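Local coordinates for UL18 protein (Human herpesvirus 5, PDB 3D2U) that mimics host MHC class I molecules and binds the inhibitory receptor LILRB1, modulating NK-cell activity and helping to protect against NK-cell cytotoxicity, at residues A[90-101]-A[113-124]. The protein carries 4 engineered substitutions. Sequence-based numbering, arbitrary orientation.
Sequences YRSQSVLTWTHE and GYEGFGWDGETL. With NAG (2-acetamido-2-deoxy-beta-D-glucopyranose), chain N.
Strands 95-101 and 113-119 run antiparallel, their axes 4.6 Å apart, with Thr97 facing Gly118, Thr99 facing Gly116 and Glu101 facing Tyr114 as hydrogen-bonded pairs. Beyond the strands the carboxylate of Asp120 grips the backbone of residues 91-93. Asp120 OD2 accepts from Arg91 N at 2.8 Å and from Ser92 N at 3.1 Å, both on the same face of its plane. Asp120 OD1 takes Gln93 N at 2.9 Å, well above that plane. The CG of Asp120 lies anti to its backbone N (chi1 -172°), which carries the carboxylate across to the loop. Asp120 is the second residue of a type I' turn from Trp119 to Glu122. The indole of Trp119 packs against the loop: its CZ3 meets Tyr90 CB at 3.7 Å, while Val95 O sits over one face. Leu96 CB comes in at the indole edge, 3.4 Å from Trp119 CD1. Further along the same face of the sheet, Trp98 CB rests over the Phe117 ring, 3.7 Å from its centroid, a CH-pi contact. The two ring systems are nearly parallel (4°) but slid apart with little overlap. On the other face, Thr99 CG2 touches the edge of the Tyr114 ring at CE2 (3.8 Å), whose hydroxyl bonds to Glu126. Leu96, His100, Glu115 and Phe117 touch the bound peptide from the groove floor, whereas Thr97 and Asp120 pack on the chain of another protein. This hairpin belongs to the antiparallel floor of the MHC class I alpha1-alpha2 platform, flanked on one side by strand 2-11, where Trp98 stacks on Tyr7, and on the other by strand 122-127. Helix 62-88 packs on Trp98 and Trp119, and Glu115 bonds to Gln166 of helix 161-171.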
loop_
_atom_site.group_PDB
_atom_site.type_symbol
_atom_site.label_atom_id
_atom_site.label_comp_id
_atom_site.label_asym_id
_atom_site.label_seq_id
_atom_site.Cartn_x
_atom_site.Cartn_y
_atom_site.Cartn_z
ATOM N N TYR A 90 5.956 -18.119 -16.427
ATOM C CA TYR A 90 5.564 -16.955 -15.640
ATOM C C TYR A 90 6.579 -15.853 -15.841
ATOM O O TYR A 90 7.675 -16.103 -16.317
ATOM C CB TYR A 90 5.469 -17.319 -14.151
ATOM C CG TYR A 90 6.800 -17.636 -13.520
ATOM C CD1 TYR A 90 7.504 -16.668 -12.795
ATOM C CD2 TYR A 90 7.383 -18.894 -13.682
ATOM C CE1 TYR A 90 8.749 -16.952 -12.247
ATOM C CE2 TYR A 90 8.625 -19.180 -13.142
ATOM C CZ TYR A 90 9.303 -18.207 -12.428
ATOM O OH TYR A 90 10.533 -18.499 -11.893
ATOM N N ARG A 91 6.203 -14.634 -15.474
ATOM C CA ARG A 91 7.090 -13.493 -15.602
ATOM C C ARG A 91 7.606 -13.036 -14.233
ATOM O O ARG A 91 8.779 -12.688 -14.084
ATOM C CB ARG A 91 6.365 -12.353 -16.333
ATOM C CG ARG A 91 5.904 -12.715 -17.755
ATOM C CD ARG A 91 7.085 -13.143 -18.631
ATOM N NE ARG A 91 6.696 -13.692 -19.933
ATOM C CZ ARG A 91 6.493 -12.974 -21.031
ATOM N NH1 ARG A 91 6.637 -11.658 -21.000
ATOM N NH2 ARG A 91 6.161 -13.575 -22.168
ATOM N N SER A 92 6.746 -13.057 -13.222
ATOM C CA SER A 92 7.158 -12.637 -11.884
ATOM C C SER A 92 7.071 -13.769 -10.869
ATOM O O SER A 92 7.984 -13.971 -10.084
ATOM C CB SER A 92 6.300 -11.467 -11.427
ATOM O OG SER A 92 6.366 -10.437 -12.387
ATOM N N GLN A 93 5.967 -14.504 -10.880
ATOM C CA GLN A 93 5.805 -15.623 -9.968
ATOM C C GLN A 93 4.751 -16.574 -10.508
ATOM O O GLN A 93 3.709 -16.157 -11.005
ATOM C CB GLN A 93 5.406 -15.137 -8.567
ATOM C CG GLN A 93 5.165 -16.265 -7.572
ATOM C CD GLN A 93 4.721 -15.766 -6.206
ATOM O OE1 GLN A 93 4.060 -14.729 -6.094
ATOM N NE2 GLN A 93 5.057 -16.518 -5.164
ATOM N N SER A 94 5.038 -17.863 -10.427
ATOM C CA SER A 94 4.095 -18.856 -10.894
ATOM C C SER A 94 3.084 -19.125 -9.776
ATOM O O SER A 94 3.208 -20.116 -9.053
ATOM C CB SER A 94 4.845 -20.138 -11.277
ATOM O OG SER A 94 5.774 -20.520 -10.268
ATOM N N VAL A 95 2.112 -18.217 -9.630
ATOM C CA VAL A 95 1.044 -18.315 -8.615
ATOM C C VAL A 95 -0.323 -18.203 -9.237
ATOM O O VAL A 95 -0.547 -17.339 -10.088
ATOM C CB VAL A 95 0.990 -17.134 -7.603
ATOM C CG1 VAL A 95 1.529 -17.539 -6.271
ATOM C CG2 VAL A 95 1.673 -15.905 -8.172
ATOM N N LEU A 96 -1.249 -19.044 -8.797
ATOM C CA LEU A 96 -2.617 -18.934 -9.279
ATOM C C LEU A 96 -3.384 -18.421 -8.068
ATOM O O LEU A 96 -3.284 -18.983 -6.980
ATOM C CB LEU A 96 -3.180 -20.288 -9.726
ATOM C CG LEU A 96 -4.649 -20.296 -10.175
ATOM C CD1 LEU A 96 -4.824 -19.469 -11.443
ATOM C CD2 LEU A 96 -5.106 -21.731 -10.409
ATOM N N THR A 97 -4.109 -17.327 -8.252
ATOM C CA THR A 97 -4.904 -16.728 -7.189
ATOM C C THR A 97 -6.322 -16.699 -7.696
ATOM O O THR A 97 -6.580 -16.132 -8.753
ATOM C CB THR A 97 -4.507 -15.274 -6.922
ATOM O OG1 THR A 97 -4.493 -14.550 -8.162
ATOM C CG2 THR A 97 -3.148 -15.201 -6.248
ATOM N N TRP A 98 -7.241 -17.322 -6.972
ATOM C CA TRP A 98 -8.624 -17.305 -7.403
ATOM C C TRP A 98 -9.534 -17.035 -6.223
ATOM O O TRP A 98 -9.144 -17.216 -5.063
ATOM C CB TRP A 98 -9.002 -18.590 -8.162
ATOM C CG TRP A 98 -9.102 -19.868 -7.391
ATOM C CD1 TRP A 98 -10.253 -20.499 -7.008
ATOM C CD2 TRP A 98 -8.026 -20.729 -7.001
ATOM N NE1 TRP A 98 -9.962 -21.700 -6.411
ATOM C CE2 TRP A 98 -8.604 -21.873 -6.399
ATOM C CE3 TRP A 98 -6.632 -20.653 -7.104
ATOM C CZ2 TRP A 98 -7.834 -22.936 -5.907
ATOM C CZ3 TRP A 98 -5.862 -21.716 -6.607
ATOM C CH2 TRP A 98 -6.469 -22.837 -6.020
ATOM N N THR A 99 -10.742 -16.576 -6.516
ATOM C CA THR A 99 -11.652 -16.203 -5.454
ATOM C C THR A 99 -13.117 -16.267 -5.855
ATOM O O THR A 99 -13.457 -16.187 -7.036
ATOM C CB THR A 99 -11.328 -14.761 -5.028
ATOM O OG1 THR A 99 -12.155 -14.380 -3.929
ATOM C CG2 THR A 99 -11.551 -13.794 -6.204
ATOM N N HIS A 100 -13.985 -16.449 -4.868
ATOM C CA HIS A 100 -15.415 -16.438 -5.122
ATOM C C HIS A 100 -16.083 -15.648 -4.010
ATOM O O HIS A 100 -15.667 -15.673 -2.853
ATOM C CB HIS A 100 -16.017 -17.843 -5.310
ATOM C CG HIS A 100 -15.617 -18.855 -4.280
ATOM N ND1 HIS A 100 -16.074 -18.827 -2.979
ATOM C CD2 HIS A 100 -14.866 -19.979 -4.385
ATOM C CE1 HIS A 100 -15.629 -19.888 -2.331
ATOM N NE2 HIS A 100 -14.892 -20.606 -3.162
ATOM N N GLU A 101 -17.095 -14.898 -4.415
ATOM C CA GLU A 101 -17.801 -14.002 -3.529
ATOM C C GLU A 101 -19.305 -14.121 -3.611
ATOM O O GLU A 101 -19.888 -14.334 -4.679
ATOM C CB GLU A 101 -17.397 -12.573 -3.850
ATOM C CG GLU A 101 -17.122 -11.717 -2.662
ATOM C CD GLU A 101 -16.750 -10.325 -3.082
ATOM O OE1 GLU A 101 -15.920 -9.705 -2.392
ATOM O OE2 GLU A 101 -17.296 -9.853 -4.101
ATOM N N GLY A 113 -22.991 -12.240 -7.229
ATOM C CA GLY A 113 -21.936 -13.243 -7.190
ATOM C C GLY A 113 -20.729 -12.967 -8.088
ATOM O O GLY A 113 -20.797 -12.174 -9.030
ATOM N N TYR A 114 -19.621 -13.648 -7.801
ATOM C CA TYR A 114 -18.384 -13.493 -8.562
ATOM C C TYR A 114 -17.388 -14.626 -8.341
ATOM O O TYR A 114 -17.208 -15.098 -7.223
ATOM C CB TYR A 114 -17.670 -12.193 -8.168
ATOM C CG TYR A 114 -16.293 -12.032 -8.800
ATOM C CD1 TYR A 114 -16.161 -11.579 -10.107
ATOM C CD2 TYR A 114 -15.125 -12.320 -8.088
ATOM C CE1 TYR A 114 -14.912 -11.403 -10.694
ATOM C CE2 TYR A 114 -13.860 -12.157 -8.673
ATOM C CZ TYR A 114 -13.766 -11.692 -9.978
ATOM O OH TYR A 114 -12.539 -11.496 -10.569
ATOM N N GLU A 115 -16.743 -15.051 -9.419
ATOM C CA GLU A 115 -15.681 -16.041 -9.326
ATOM C C GLU A 115 -14.599 -15.514 -10.256
ATOM O O GLU A 115 -14.886 -15.079 -11.371
ATOM C CB GLU A 115 -16.118 -17.450 -9.744
ATOM C CG GLU A 115 -14.985 -18.477 -9.505
ATOM C CD GLU A 115 -15.460 -19.914 -9.312
ATOM O OE1 GLU A 115 -14.867 -20.821 -9.938
ATOM O OE2 GLU A 115 -16.406 -20.142 -8.526
ATOM N N GLY A 116 -13.360 -15.519 -9.779
ATOM C CA GLY A 116 -12.273 -15.011 -10.588
ATOM C C GLY A 116 -10.931 -15.689 -10.396
ATOM O O GLY A 116 -10.576 -16.115 -9.296
ATOM N N PHE A 117 -10.174 -15.761 -11.486
ATOM C CA PHE A 117 -8.849 -16.363 -11.486
ATOM C C PHE A 117 -7.830 -15.399 -12.054
ATOM O O PHE A 117 -8.122 -14.625 -12.963
ATOM C CB PHE A 117 -8.800 -17.629 -12.347
ATOM C CG PHE A 117 -9.665 -18.738 -11.853
ATOM C CD1 PHE A 117 -11.045 -18.646 -11.937
ATOM C CD2 PHE A 117 -9.100 -19.875 -11.292
ATOM C CE1 PHE A 117 -11.853 -19.666 -11.466
ATOM C CE2 PHE A 117 -9.896 -20.902 -10.820
ATOM C CZ PHE A 117 -11.276 -20.803 -10.904
ATOM N N GLY A 118 -6.624 -15.483 -11.520
ATOM C CA GLY A 118 -5.538 -14.658 -11.986
ATOM C C GLY A 118 -4.267 -15.473 -11.878
ATOM O O GLY A 118 -4.068 -16.185 -10.894
ATOM N N TRP A 119 -3.421 -15.417 -12.899
ATOM C CA TRP A 119 -2.161 -16.127 -12.828
ATOM C C TRP A 119 -1.049 -15.100 -12.935
ATOM O O TRP A 119 -1.118 -14.176 -13.752
ATOM C CB TRP A 119 -2.038 -17.189 -13.925
ATOM C CG TRP A 119 -1.176 -18.329 -13.471
ATOM C CD1 TRP A 119 -1.437 -19.197 -12.446
ATOM C CD2 TRP A 119 0.117 -18.664 -13.953
ATOM N NE1 TRP A 119 -0.375 -20.045 -12.256
ATOM C CE2 TRP A 119 0.595 -19.743 -13.174
ATOM C CE3 TRP A 119 0.929 -18.156 -14.966
ATOM C CZ2 TRP A 119 1.839 -20.323 -13.377
ATOM C CZ3 TRP A 119 2.158 -18.727 -15.161
ATOM C CH2 TRP A 119 2.609 -19.804 -14.373
ATOM N N ASP A 120 -0.026 -15.271 -12.106
ATOM C CA ASP A 120 1.097 -14.345 -12.072
ATOM C C ASP A 120 0.591 -12.902 -12.026
ATOM O O ASP A 120 1.115 -12.028 -12.708
ATOM C CB ASP A 120 1.992 -14.548 -13.288
ATOM C CG ASP A 120 3.263 -13.746 -13.211
ATOM O OD1 ASP A 120 3.651 -13.348 -12.094
ATOM O OD2 ASP A 120 3.881 -13.515 -14.269
ATOM N N GLY A 121 -0.436 -12.667 -11.216
ATOM C CA GLY A 121 -0.990 -11.329 -11.070
ATOM C C GLY A 121 -1.788 -10.821 -12.262
ATOM O O GLY A 121 -2.179 -9.653 -12.294
ATOM N N GLU A 122 -2.033 -11.694 -13.238
ATOM C CA GLU A 122 -2.774 -11.340 -14.449
ATOM C C GLU A 122 -4.138 -11.991 -14.444
ATOM O O GLU A 122 -4.248 -13.194 -14.236
ATOM C CB GLU A 122 -2.025 -11.843 -15.687
ATOM C CG GLU A 122 -0.604 -11.340 -15.823
ATOM C CD GLU A 122 -0.534 -9.840 -16.027
ATOM O OE1 GLU A 122 -1.366 -9.300 -16.787
ATOM O OE2 GLU A 122 0.366 -9.199 -15.449
ATOM N N THR A 123 -5.187 -11.224 -14.693
ATOM C CA THR A 123 -6.504 -11.846 -14.734
ATOM C C THR A 123 -6.543 -12.860 -15.872
ATOM O O THR A 123 -6.189 -12.560 -17.014
ATOM C CB THR A 123 -7.625 -10.816 -14.924
ATOM O OG1 THR A 123 -7.562 -9.857 -13.862
ATOM C CG2 THR A 123 -8.985 -11.509 -14.897
ATOM N N LEU A 124 -6.978 -14.065 -15.528
ATOM C CA LEU A 124 -7.058 -15.190 -16.446
ATOM C C LEU A 124 -8.492 -15.407 -16.967
ATOM O O LEU A 124 -8.711 -15.550 -18.179
ATOM C CB LEU A 124 -6.551 -16.424 -15.702
ATOM C CG LEU A 124 -6.516 -17.823 -16.309
ATOM C CD1 LEU A 124 -5.638 -17.821 -17.548
ATOM C CD2 LEU A 124 -5.957 -18.797 -15.266
HETATM C C1 NAG N . -19.662 -8.207 -3.431
HETATM C C2 NAG N . -19.736 -7.529 -4.777
HETATM C C3 NAG N . -18.546 -6.636 -4.752
HETATM C C4 NAG N . -18.700 -5.596 -3.676
HETATM C C5 NAG N . -18.985 -6.227 -2.295
HETATM C C6 NAG N . -19.423 -5.223 -1.235
HETATM C C7 NAG N . -20.482 -9.452 -6.015
HETATM C C8 NAG N . -20.075 -10.839 -5.547
HETATM N N2 NAG N . -19.599 -8.484 -5.854
HETATM O O1 NAG N . -20.498 -9.302 -3.379
HETATM O O3 NAG N . -18.328 -6.015 -6.008
HETATM O O4 NAG N . -17.444 -4.993 -3.626
HETATM O O5 NAG N . -19.998 -7.255 -2.401
HETATM O O6 NAG N . -18.313 -4.818 -0.444
HETATM O O7 NAG N . -21.580 -9.263 -6.512
HETATM O O HOH W 1 -1.488 -14.081 -9.189
#